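Local coordinates for FixG-related protein (Vibrio parahaemolyticus, PDB 2R39) that is of unknown function, this part being the immunoglobulin-like C-terminal domain of a FixG-related membrane protein that probably binds 4Fe-4S clusters and takes part in electron transport, at residues A[91-97]-A[109-115]. Sequence-based numbering, arbitrary orientation.
Sequences AITTIQF and EVESRFI
F97, F114 and I95 lose the most surface where strands 92-97 and 109-115, both in extended beta conformation, pair antiparallel, axes 4.4 Å apart at closest approach and N-to-C directions 145° apart. Non-hydrogen-bonded pairs I92-I115, T94-R113 and Q96-E111 (CA-CA 4.6, 4.9 and 4.2 Å) alternate with hydrogen-bonded pairs T93-F114, I95-S112 and F97-V110, the latter each closed by two backbone bonds: T93 N to F114 O and F114 N to T93 O are both 2.7 Å, I95 N to S112 O 3.2 Å, S112 N to I95 O 2.8 Å, and F97 N to V110 O and V110 N to F97 O both 2.8 Å. These six residues share the inward sheet face. F97 (chi1 m) brings CE2 to 3.8 Å from S112 CB, at the ring edge; I95 (chi1 p) sets CG2 4.2 Å from F114 CB, and F114 (chi1 t) leads its ring away from 91-97 into the core. Both phenylalanines are buried because this face packs on strands 31-41 and 74-83 of the other sheet of an immunoglobulin-like sandwich, Y35 lying edge-to-face against F97; 109-115 lies on its sheet's outermost strand, 91-97 on the next. The other face is more polar: R113 NH1 forms a salt bridge to E111 OE2 at 2.8 Å, T94 OG1 lies over the guanidinium, and a water bridges Q96 NE2 (3.2 Å) and E111 OE1 (2.5 Å).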
loop_
_atom_site.group_PDB
_atom_site.type_symbol
_atom_site.label_atom_id
_atom_site.label_comp_id
_atom_site.label_asym_id
_atom_site.label_seq_id
_atom_site.Cartn_x
_atom_site.Cartn_y
_atom_site.Cartn_z
ATOM N N ALA A 91 5.526 -18.700 -0.819
ATOM C CA ALA A 91 6.550 -17.664 -0.743
ATOM C C ALA A 91 6.144 -16.396 -1.481
ATOM O O ALA A 91 6.657 -15.321 -1.183
ATOM C CB ALA A 91 7.874 -18.180 -1.279
ATOM N N ILE A 92 5.269 -16.530 -2.472
ATOM C CA ILE A 92 4.790 -15.364 -3.241
ATOM C C ILE A 92 3.295 -15.198 -3.120
ATOM O O ILE A 92 2.516 -16.042 -3.596
ATOM C CB ILE A 92 5.142 -15.444 -4.748
ATOM C CG1 ILE A 92 6.638 -15.619 -4.925
ATOM C CG2 ILE A 92 4.632 -14.152 -5.493
ATOM C CD1 ILE A 92 7.035 -16.129 -6.224
ATOM N N THR A 93 2.887 -14.086 -2.515
ATOM C CA THR A 93 1.489 -13.758 -2.383
ATOM C C THR A 93 1.123 -12.550 -3.261
ATOM O O THR A 93 1.780 -11.490 -3.191
ATOM C CB THR A 93 1.153 -13.472 -0.908
ATOM O OG1 THR A 93 1.620 -14.561 -0.093
ATOM C CG2 THR A 93 -0.344 -13.316 -0.696
ATOM N N THR A 94 0.067 -12.702 -4.069
ATOM C CA THR A 94 -0.525 -11.559 -4.772
ATOM C C THR A 94 -1.321 -10.706 -3.818
ATOM O O THR A 94 -2.152 -11.221 -3.060
ATOM C CB THR A 94 -1.444 -12.006 -5.943
ATOM O OG1 THR A 94 -0.647 -12.721 -6.869
ATOM C CG2 THR A 94 -2.022 -10.779 -6.683
ATOM N N ILE A 95 -1.039 -9.398 -3.825
ATOM C CA ILE A 95 -1.740 -8.464 -2.971
ATOM C C ILE A 95 -2.201 -7.298 -3.835
ATOM O O ILE A 95 -1.739 -7.148 -4.967
ATOM C CB ILE A 95 -0.836 -7.963 -1.784
ATOM C CG1 ILE A 95 0.443 -7.284 -2.322
ATOM C CG2 ILE A 95 -0.446 -9.170 -0.838
ATOM C CD1 ILE A 95 1.284 -6.476 -1.271
ATOM N N GLN A 96 -3.102 -6.483 -3.300
ATOM C CA GLN A 96 -3.482 -5.239 -3.939
ATOM C C GLN A 96 -3.463 -4.194 -2.875
ATOM O O GLN A 96 -4.012 -4.415 -1.783
ATOM C CB GLN A 96 -4.933 -5.286 -4.382
ATOM C CG GLN A 96 -5.203 -5.819 -5.746
ATOM C CD GLN A 96 -6.679 -5.709 -6.019
ATOM O OE1 GLN A 96 -7.481 -5.586 -5.075
ATOM N NE2 GLN A 96 -7.048 -5.708 -7.282
ATOM N N PHE A 97 -2.860 -3.054 -3.195
ATOM C CA PHE A 97 -3.031 -1.858 -2.405
ATOM C C PHE A 97 -4.256 -1.102 -2.907
ATOM O O PHE A 97 -4.537 -1.048 -4.131
ATOM C CB PHE A 97 -1.789 -1.000 -2.491
ATOM C CG PHE A 97 -0.602 -1.596 -1.779
ATOM C CD1 PHE A 97 -0.480 -1.488 -0.402
ATOM C CD2 PHE A 97 0.397 -2.251 -2.497
ATOM C CE1 PHE A 97 0.619 -2.028 0.263
ATOM C CE2 PHE A 97 1.497 -2.792 -1.839
ATOM C CZ PHE A 97 1.601 -2.681 -0.457
ATOM N N GLU A 109 -7.153 0.447 -7.213
ATOM C CA GLU A 109 -6.489 -0.774 -6.778
ATOM C C GLU A 109 -5.223 -0.897 -7.585
ATOM O O GLU A 109 -5.243 -0.724 -8.807
ATOM C CB GLU A 109 -7.360 -2.013 -7.020
ATOM C CG GLU A 109 -8.678 -2.049 -6.235
ATOM C CD GLU A 109 -9.725 -1.124 -6.817
ATOM O OE1 GLU A 109 -9.745 -0.925 -8.057
ATOM O OE2 GLU A 109 -10.535 -0.581 -6.040
ATOM N N VAL A 110 -4.121 -1.201 -6.910
ATOM C CA VAL A 110 -2.858 -1.456 -7.602
ATOM C C VAL A 110 -2.322 -2.791 -7.103
ATOM O O VAL A 110 -2.110 -2.981 -5.895
ATOM C CB VAL A 110 -1.821 -0.313 -7.353
ATOM C CG1 VAL A 110 -0.548 -0.553 -8.171
ATOM C CG2 VAL A 110 -2.419 1.053 -7.728
ATOM N N GLU A 111 -2.097 -3.712 -8.026
ATOM C CA GLU A 111 -1.633 -5.019 -7.649
ATOM C C GLU A 111 -0.148 -4.984 -7.356
ATOM O O GLU A 111 0.588 -4.287 -8.028
ATOM C CB GLU A 111 -1.913 -6.004 -8.769
ATOM C CG GLU A 111 -1.648 -7.412 -8.351
ATOM C CD GLU A 111 -2.031 -8.404 -9.408
ATOM O OE1 GLU A 111 -3.245 -8.529 -9.715
ATOM O OE2 GLU A 111 -1.125 -9.077 -9.914
ATOM N N SER A 112 0.297 -5.765 -6.367
ATOM C CA SER A 112 1.719 -5.865 -6.061
ATOM C C SER A 112 1.991 -7.272 -5.523
ATOM O O SER A 112 1.195 -8.181 -5.732
ATOM C CB SER A 112 2.099 -4.777 -5.039
ATOM O OG SER A 112 3.489 -4.787 -4.758
ATOM N N ARG A 113 3.091 -7.451 -4.803
ATOM C CA ARG A 113 3.454 -8.795 -4.340
ATOM C C ARG A 113 3.934 -8.747 -2.907
ATOM O O ARG A 113 4.522 -7.760 -2.518
ATOM C CB ARG A 113 4.584 -9.355 -5.204
ATOM C CG ARG A 113 4.242 -9.571 -6.701
ATOM C CD ARG A 113 3.281 -10.739 -6.926
ATOM N NE ARG A 113 3.025 -10.947 -8.355
ATOM C CZ ARG A 113 2.009 -10.428 -9.021
ATOM N NH1 ARG A 113 1.142 -9.633 -8.395
ATOM N NH2 ARG A 113 1.902 -10.657 -10.323
ATOM N N PHE A 114 3.671 -9.804 -2.130
ATOM C CA PHE A 114 4.367 -9.992 -0.855
ATOM C C PHE A 114 5.170 -11.269 -1.005
ATOM O O PHE A 114 4.611 -12.325 -1.331
ATOM C CB PHE A 114 3.432 -10.102 0.368
ATOM C CG PHE A 114 4.196 -10.128 1.691
ATOM C CD1 PHE A 114 4.487 -8.945 2.365
ATOM C CD2 PHE A 114 4.697 -11.329 2.211
ATOM C CE1 PHE A 114 5.228 -8.965 3.562
ATOM C CE2 PHE A 114 5.431 -11.347 3.400
ATOM C CZ PHE A 114 5.703 -10.174 4.061
ATOM N N ILE A 115 6.472 -11.169 -0.768
ATOM C CA ILE A 115 7.394 -12.264 -1.055
ATOM C C ILE A 115 8.272 -12.551 0.161
ATOM O O ILE A 115 8.874 -11.635 0.741
ATOM C CB ILE A 115 8.232 -11.979 -2.340
ATOM C CG1 ILE A 115 7.302 -11.595 -3.506
ATOM C CG2 ILE A 115 9.116 -13.198 -2.742
ATOM C CD1 ILE A 115 8.035 -11.145 -4.774
HETATM O O HOH W 1 3.986 -14.796 0.482
HETATM O O HOH W 2 -5.256 -7.006 -9.621
#